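Local coordinates for uncharacterized protein AF_1382 (Archaeoglobus fulgidus, PDB 3OV8), which is probably a winged-helix DNA-binding protein, likely a transcriptional regulator, that pairs as a two-fold symmetric dimer in the crystal, at the interface of chains A and B. Sequence-based numbering; all coordinates share one arbitrary frame. Chains: chain A/B, Protein AF_1382.

Contact 1: the interface of chains A and B. Residues chain A 14-15, 18, 54, 59, 80, 84; chain B 8-9, 87, 91.
An apolar patch of the two-fold interface between the paired chains of the crystal joins the N-terminal segment of one to the body of the other, where B:Leu9 enters between A:Leu18, A:Met59, A:Ile80 and A:Ile84. Its twin repeats the grip with the chains exchanged, and these swapped N-terminal arms would probably hold a dimer together if it forms in solution. B:Leu9 gives up the largest surface of the patch, 82 Å². CG lies anti to its own carbonyl carbon (chi1 -78°), and the branch tip CD1 is its main contact point. A:Met59 meets it tip to tip, with CE 3.8 Å from B:Leu9 CD1, while A:Ile80 passes at a slant and brings CG2 to 3.9 Å from B:Leu9 CD1. A:Leu18 crosses at roughly a right angle with CD2. B:Leu8 extends CG anti to the backbone N (chi1 176°) and spreads its branch against CD1 and CE1 of the A:Phe54 ring; B:Leu8 CD2 is 3.4 Å from A:Phe54 CD1. An alanine in place of B:Leu8 would probably leave this side of the phenyl ring without its partner and open a gap beside it. The ring also has the backbone oxygen of A:Ala14 in its plane at the edge, and A:Ala14 CB packs 3.3 Å from B:Leu8 O. B:Met91, bent at chi2 and chi3, crosses A:Ile80 and A:Met59 at about a right angle: B:Met91 CE is 3.7 Å from A:Ile80 CD1, and the sulfurs A:Met59 SD and B:Met91 SD are 3.8 Å apart. B:Ile87 supplies CD1 to A:Ile84 CG1, at 3.7 Å, and CG2 to A:Ile80 CG2. Within the fold, chain A contributes helices 12-26, 44-56 and 75-92 and the loop residue A:Met59 before strand 60-65, whereas chain B contributes its short helix 5-9 and the C-terminal part of helix 75-92.

Contact 2: the interface of chains A and B. Residues chain A 10, 80, 83-84, 86-87; chain B 10, 80, 83-84, 86-87.
The C-terminal helices 75-92 of the two chains pack antiparallel across the dimer axis, with A:Gln83 and A:Ile87 meeting their own counterparts, A:Ser86 meeting B:Gln83, and the A:Phe10 and B:Phe10 rings meeting beside them. A:Ile87 and B:Ile87 reach toward each other tip to tip, CD1 of A:Ile87 lying 3.7 Å from CD1 of B:Ile87. Each isoleucine also slides past the opposite glutamine in the reverse direction, so that A:Ile87 CG1 is 3.6 Å from B:Gln83 CB and the aliphatic base of the polar residue joins the apolar packing. The phenylalanines lie side by side and point the same way; their closest approach is A:Phe10 CE1 to B:Phe10 CE1, 3.2 Å, a tight fit on the axis. An antiparallel beta bridge pairs the two residues, and the CG2 methyl of A:Ile87 sits at the edge of its own chain's A:Phe10 ring, in plane. On the other flank, a bend at chi2 (-72°) turns the A:Gln83 amide toward chain B; the two glutamine side chains cross at about a right angle, yet their amide planes are 26° apart. B:Ser86 OG hydrogen-bonds to A:Gln83 OE1 at 2.7 Å, from above the carbonyl plane, and A:Ser86 repeats this with B:Gln83. The modelled approach of A:Gln83 OE1 to B:Gln83 OE1, 2.7 Å, sets two acceptors together and is doubtful. Each serine hydroxyl also faces its own chain's Gln83 O, and its one hydrogen cannot serve both acceptors; turning an amide over would relieve the oxygen clash and let its NH2 donate to the facing OG, so the serine-to-amide bonds call for caution. The A:Ser86 hydroxyl lies between its backbone N and carbonyl carbon (chi1 57°), which brings OG within 2.6 Å of A:Gln83 O, a hydrogen bond one turn down its own helix.

Contact 1: the interface of chains A and B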
loop_
_atom_site.group_PDB
_atom_site.type_symbol
_atom_site.label_atom_id
_atom_site.label_comp_id
_atom_site.label_asym_id
_atom_site.label_seq_id
_atom_site.Cartn_x
_atom_site.Cartn_y
_atom_site.Cartn_z
ATOM N N ALA A 14 -6.393 -6.122 4.675
ATOM C CA ALA A 14 -7.186 -5.296 3.761
ATOM C C ALA A 14 -6.734 -5.490 2.320
ATOM O O ALA A 14 -7.556 -5.535 1.386
ATOM C CB ALA A 14 -7.104 -3.813 4.150
ATOM N N LEU A 15 -5.426 -5.612 2.139
ATOM C CA LEU A 15 -4.861 -5.831 0.805
ATOM C C LEU A 15 -5.394 -7.124 0.197
ATOM O O LEU A 15 -5.809 -7.154 -0.963
ATOM C CB LEU A 15 -3.337 -5.929 0.864
ATOM C CG LEU A 15 -2.694 -6.404 -0.444
ATOM C CD1 LEU A 15 -2.889 -5.365 -1.517
ATOM C CD2 LEU A 15 -1.207 -6.699 -0.238
ATOM N N LEU A 18 -9.030 -6.759 -0.923
ATOM C CA LEU A 18 -9.132 -6.002 -2.163
ATOM C C LEU A 18 -8.695 -6.819 -3.381
ATOM O O LEU A 18 -9.373 -6.809 -4.414
ATOM C CB LEU A 18 -8.269 -4.730 -2.065
ATOM C CG LEU A 18 -8.308 -3.860 -3.318
ATOM C CD1 LEU A 18 -9.720 -3.371 -3.553
ATOM C CD2 LEU A 18 -7.320 -2.672 -3.186
ATOM N N PHE A 54 -14.158 0.026 2.661
ATOM C CA PHE A 54 -13.943 0.199 1.229
ATOM C C PHE A 54 -15.113 0.935 0.611
ATOM O O PHE A 54 -14.930 1.788 -0.267
ATOM C CB PHE A 54 -13.777 -1.146 0.507
ATOM C CG PHE A 54 -12.440 -1.795 0.722
ATOM C CD1 PHE A 54 -11.378 -1.081 1.242
ATOM C CD2 PHE A 54 -12.240 -3.114 0.364
ATOM C CE1 PHE A 54 -10.146 -1.680 1.426
ATOM C CE2 PHE A 54 -11.004 -3.720 0.548
ATOM C CZ PHE A 54 -9.963 -3.003 1.081
ATOM N N MET A 59 -14.641 2.668 -3.037
ATOM C CA MET A 59 -13.828 1.713 -3.795
ATOM C C MET A 59 -14.624 0.442 -4.151
ATOM O O MET A 59 -14.285 -0.264 -5.095
ATOM C CB MET A 59 -12.580 1.310 -2.998
ATOM C CG MET A 59 -11.562 2.432 -2.833
ATOM S SD MET A 59 -10.323 1.989 -1.602
ATOM C CE MET A 59 -9.525 0.579 -2.363
ATOM N N ILE A 80 -7.159 1.317 -8.299
ATOM C CA ILE A 80 -6.281 1.107 -7.162
ATOM C C ILE A 80 -5.757 -0.334 -7.138
ATOM O O ILE A 80 -4.558 -0.558 -7.009
ATOM C CB ILE A 80 -6.990 1.464 -5.848
ATOM C CG1 ILE A 80 -7.168 2.990 -5.771
ATOM C CG2 ILE A 80 -6.190 0.954 -4.645
ATOM C CD1 ILE A 80 -8.144 3.439 -4.719
ATOM N N ILE A 84 -1.860 -1.635 -7.341
ATOM C CA ILE A 84 -1.293 -2.493 -6.313
ATOM C C ILE A 84 -0.731 -3.787 -6.922
ATOM O O ILE A 84 0.352 -4.258 -6.545
ATOM C CB ILE A 84 -2.326 -2.799 -5.218
ATOM C CG1 ILE A 84 -2.572 -1.543 -4.374
ATOM C CG2 ILE A 84 -1.836 -3.945 -4.332
ATOM C CD1 ILE A 84 -3.732 -1.678 -3.399
ATOM N N LEU B 8 -6.244 2.730 5.502
ATOM C CA LEU B 8 -7.016 1.524 5.209
ATOM C C LEU B 8 -6.149 0.482 4.488
ATOM O O LEU B 8 -6.198 -0.706 4.800
ATOM C CB LEU B 8 -8.250 1.900 4.382
ATOM C CG LEU B 8 -9.204 0.834 3.845
ATOM C CD1 LEU B 8 -9.637 -0.135 4.930
ATOM C CD2 LEU B 8 -10.413 1.520 3.232
ATOM N N LEU B 9 -5.324 0.936 3.548
ATOM C CA LEU B 9 -4.513 0.016 2.761
ATOM C C LEU B 9 -3.030 -0.016 3.138
ATOM O O LEU B 9 -2.363 -1.035 2.950
ATOM C CB LEU B 9 -4.646 0.340 1.275
ATOM C CG LEU B 9 -5.931 -0.166 0.626
ATOM C CD1 LEU B 9 -6.073 0.393 -0.773
ATOM C CD2 LEU B 9 -5.958 -1.693 0.624
ATOM N N ILE B 87 -1.647 5.877 -6.685
ATOM C CA ILE B 87 -2.711 5.383 -5.806
ATOM C C ILE B 87 -3.205 6.503 -4.892
ATOM O O ILE B 87 -4.404 6.731 -4.751
ATOM C CB ILE B 87 -2.233 4.197 -4.948
ATOM C CG1 ILE B 87 -1.963 2.980 -5.845
ATOM C CG2 ILE B 87 -3.281 3.836 -3.897
ATOM C CD1 ILE B 87 -1.286 1.830 -5.140
ATOM N N MET B 91 -6.952 7.844 -4.773
ATOM C CA MET B 91 -7.720 7.777 -3.532
ATOM C C MET B 91 -8.318 9.127 -3.156
ATOM O O MET B 91 -9.443 9.200 -2.660
ATOM C CB MET B 91 -6.852 7.266 -2.384
ATOM C CG MET B 91 -7.650 6.899 -1.147
ATOM S SD MET B 91 -8.587 5.372 -1.374
ATOM C CE MET B 91 -7.286 4.170 -1.177
#

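Contact 2: the interface of chains A and B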
loop_
_atom_site.group_PDB
_atom_site.type_symbol
_atom_site.label_atom_id
_atom_site.label_comp_id
_atom_site.label_asym_id
_atom_site.label_seq_id
_atom_site.Cartn_x
_atom_site.Cartn_y
_atom_site.Cartn_z
ATOM N N PHE A 10 2.033 -2.433 3.278
ATOM C CA PHE A 10 0.582 -2.602 3.241
ATOM C C PHE A 10 -0.039 -3.210 4.502
ATOM O O PHE A 10 0.600 -3.971 5.230
ATOM C CB PHE A 10 0.198 -3.494 2.060
ATOM C CG PHE A 10 0.460 -2.871 0.717
ATOM C CD1 PHE A 10 -0.452 -1.993 0.158
ATOM C CD2 PHE A 10 1.612 -3.175 0.014
ATOM C CE1 PHE A 10 -0.214 -1.422 -1.084
ATOM C CE2 PHE A 10 1.854 -2.610 -1.224
ATOM C CZ PHE A 10 0.941 -1.731 -1.771
ATOM N N ILE A 80 -7.159 1.317 -8.299
ATOM C CA ILE A 80 -6.281 1.107 -7.162
ATOM C C ILE A 80 -5.757 -0.334 -7.138
ATOM O O ILE A 80 -4.558 -0.558 -7.009
ATOM C CB ILE A 80 -6.990 1.464 -5.848
ATOM C CG1 ILE A 80 -7.168 2.990 -5.771
ATOM C CG2 ILE A 80 -6.190 0.954 -4.645
ATOM C CD1 ILE A 80 -8.144 3.439 -4.719
ATOM N N GLN A 83 -3.093 -0.912 -9.713
ATOM C CA GLN A 83 -1.811 -0.304 -9.377
ATOM C C GLN A 83 -1.097 -1.128 -8.303
ATOM O O GLN A 83 0.120 -1.311 -8.348
ATOM C CB GLN A 83 -2.005 1.134 -8.891
ATOM C CG GLN A 83 -2.506 2.079 -9.961
ATOM C CD GLN A 83 -1.440 2.405 -10.989
ATOM O OE1 GLN A 83 -0.339 2.850 -10.646
ATOM N NE2 GLN A 83 -1.755 2.176 -12.256
ATOM N N ILE A 84 -1.860 -1.635 -7.341
ATOM C CA ILE A 84 -1.293 -2.493 -6.313
ATOM C C ILE A 84 -0.731 -3.787 -6.922
ATOM O O ILE A 84 0.352 -4.258 -6.545
ATOM C CB ILE A 84 -2.326 -2.799 -5.218
ATOM C CG1 ILE A 84 -2.572 -1.543 -4.374
ATOM C CG2 ILE A 84 -1.836 -3.945 -4.332
ATOM C CD1 ILE A 84 -3.732 -1.678 -3.399
ATOM N N SER A 86 0.637 -4.092 -9.800
ATOM C CA SER A 86 1.974 -3.793 -10.324
ATOM C C SER A 86 3.029 -3.657 -9.217
ATOM O O SER A 86 4.156 -4.131 -9.370
ATOM C CB SER A 86 1.970 -2.569 -11.249
ATOM O OG SER A 86 1.451 -1.429 -10.597
ATOM N N ILE A 87 2.668 -3.025 -8.104
ATOM C CA ILE A 87 3.593 -2.919 -6.972
ATOM C C ILE A 87 3.990 -4.310 -6.481
ATOM O O ILE A 87 5.165 -4.604 -6.277
ATOM C CB ILE A 87 2.975 -2.123 -5.808
ATOM C CG1 ILE A 87 2.796 -0.653 -6.218
ATOM C CG2 ILE A 87 3.866 -2.203 -4.568
ATOM C CD1 ILE A 87 2.002 0.170 -5.234
ATOM N N PHE B 10 -2.511 1.098 3.645
ATOM C CA PHE B 10 -1.073 1.231 3.866
ATOM C C PHE B 10 -0.639 1.313 5.333
ATOM O O PHE B 10 -1.389 1.767 6.199
ATOM C CB PHE B 10 -0.558 2.487 3.161
ATOM C CG PHE B 10 -0.624 2.413 1.661
ATOM C CD1 PHE B 10 0.376 1.781 0.942
ATOM C CD2 PHE B 10 -1.680 2.985 0.975
ATOM C CE1 PHE B 10 0.320 1.716 -0.442
ATOM C CE2 PHE B 10 -1.741 2.924 -0.405
ATOM C CZ PHE B 10 -0.742 2.287 -1.112
ATOM N N ILE B 80 8.226 1.666 -7.170
ATOM C CA ILE B 80 7.200 1.462 -6.163
ATOM C C ILE B 80 6.642 2.805 -5.677
ATOM O O ILE B 80 5.431 2.996 -5.634
ATOM C CB ILE B 80 7.738 0.627 -4.993
ATOM C CG1 ILE B 80 7.943 -0.823 -5.463
ATOM C CG2 ILE B 80 6.773 0.676 -3.804
ATOM C CD1 ILE B 80 8.783 -1.655 -4.534
ATOM N N GLN B 83 4.328 4.363 -8.183
ATOM C CA GLN B 83 3.028 3.707 -8.270
ATOM C C GLN B 83 2.158 4.093 -7.071
ATOM O O GLN B 83 0.954 4.310 -7.206
ATOM C CB GLN B 83 3.193 2.187 -8.329
ATOM C CG GLN B 83 3.856 1.693 -9.596
ATOM C CD GLN B 83 2.943 1.798 -10.804
ATOM O OE1 GLN B 83 1.818 1.286 -10.798
ATOM N NE2 GLN B 83 3.418 2.471 -11.841
ATOM N N ILE B 84 2.773 4.188 -5.898
ATOM C CA ILE B 84 2.053 4.619 -4.710
ATOM C C ILE B 84 1.544 6.060 -4.866
ATOM O O ILE B 84 0.410 6.386 -4.489
ATOM C CB ILE B 84 2.925 4.472 -3.453
ATOM C CG1 ILE B 84 3.089 2.986 -3.110
ATOM C CG2 ILE B 84 2.292 5.220 -2.280
ATOM C CD1 ILE B 84 4.105 2.721 -2.010
ATOM N N SER B 86 0.563 7.444 -7.580
ATOM C CA SER B 86 -0.685 7.394 -8.350
ATOM C C SER B 86 -1.874 6.885 -7.523
ATOM O O SER B 86 -2.982 7.411 -7.637
ATOM C CB SER B 86 -0.527 6.600 -9.653
ATOM O OG SER B 86 -0.071 5.286 -9.407
ATOM N N ILE B 87 -1.647 5.877 -6.685
ATOM C CA ILE B 87 -2.711 5.383 -5.806
ATOM C C ILE B 87 -3.205 6.503 -4.892
ATOM O O ILE B 87 -4.404 6.731 -4.751
ATOM C CB ILE B 87 -2.233 4.197 -4.948
ATOM C CG1 ILE B 87 -1.963 2.980 -5.845
ATOM C CG2 ILE B 87 -3.281 3.836 -3.897
ATOM C CD1 ILE B 87 -1.286 1.830 -5.140
#

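Centred about 9 Å apart by their C-alpha atoms, contact 1 and contact 2 are neighbouring parts of one continuous interface and share A:Ile80, A:Ile84 and B:Ile87. Helix 75-92 runs through both. In contact 2 it pairs with its symmetry mate along the axis, and in contact 1 residues of the same stripe, A:Ile80 and A:Ile84, also receive the partner's N-terminal arm. Because B:Leu9 and B:Phe10 follow each other in sequence, that arm links the off-axis patch to the centre. The arrangement, if the pair persists in solution, would probably set the spacing of the two presumed winged-helix domains, although the structure alone does not show DNA bound.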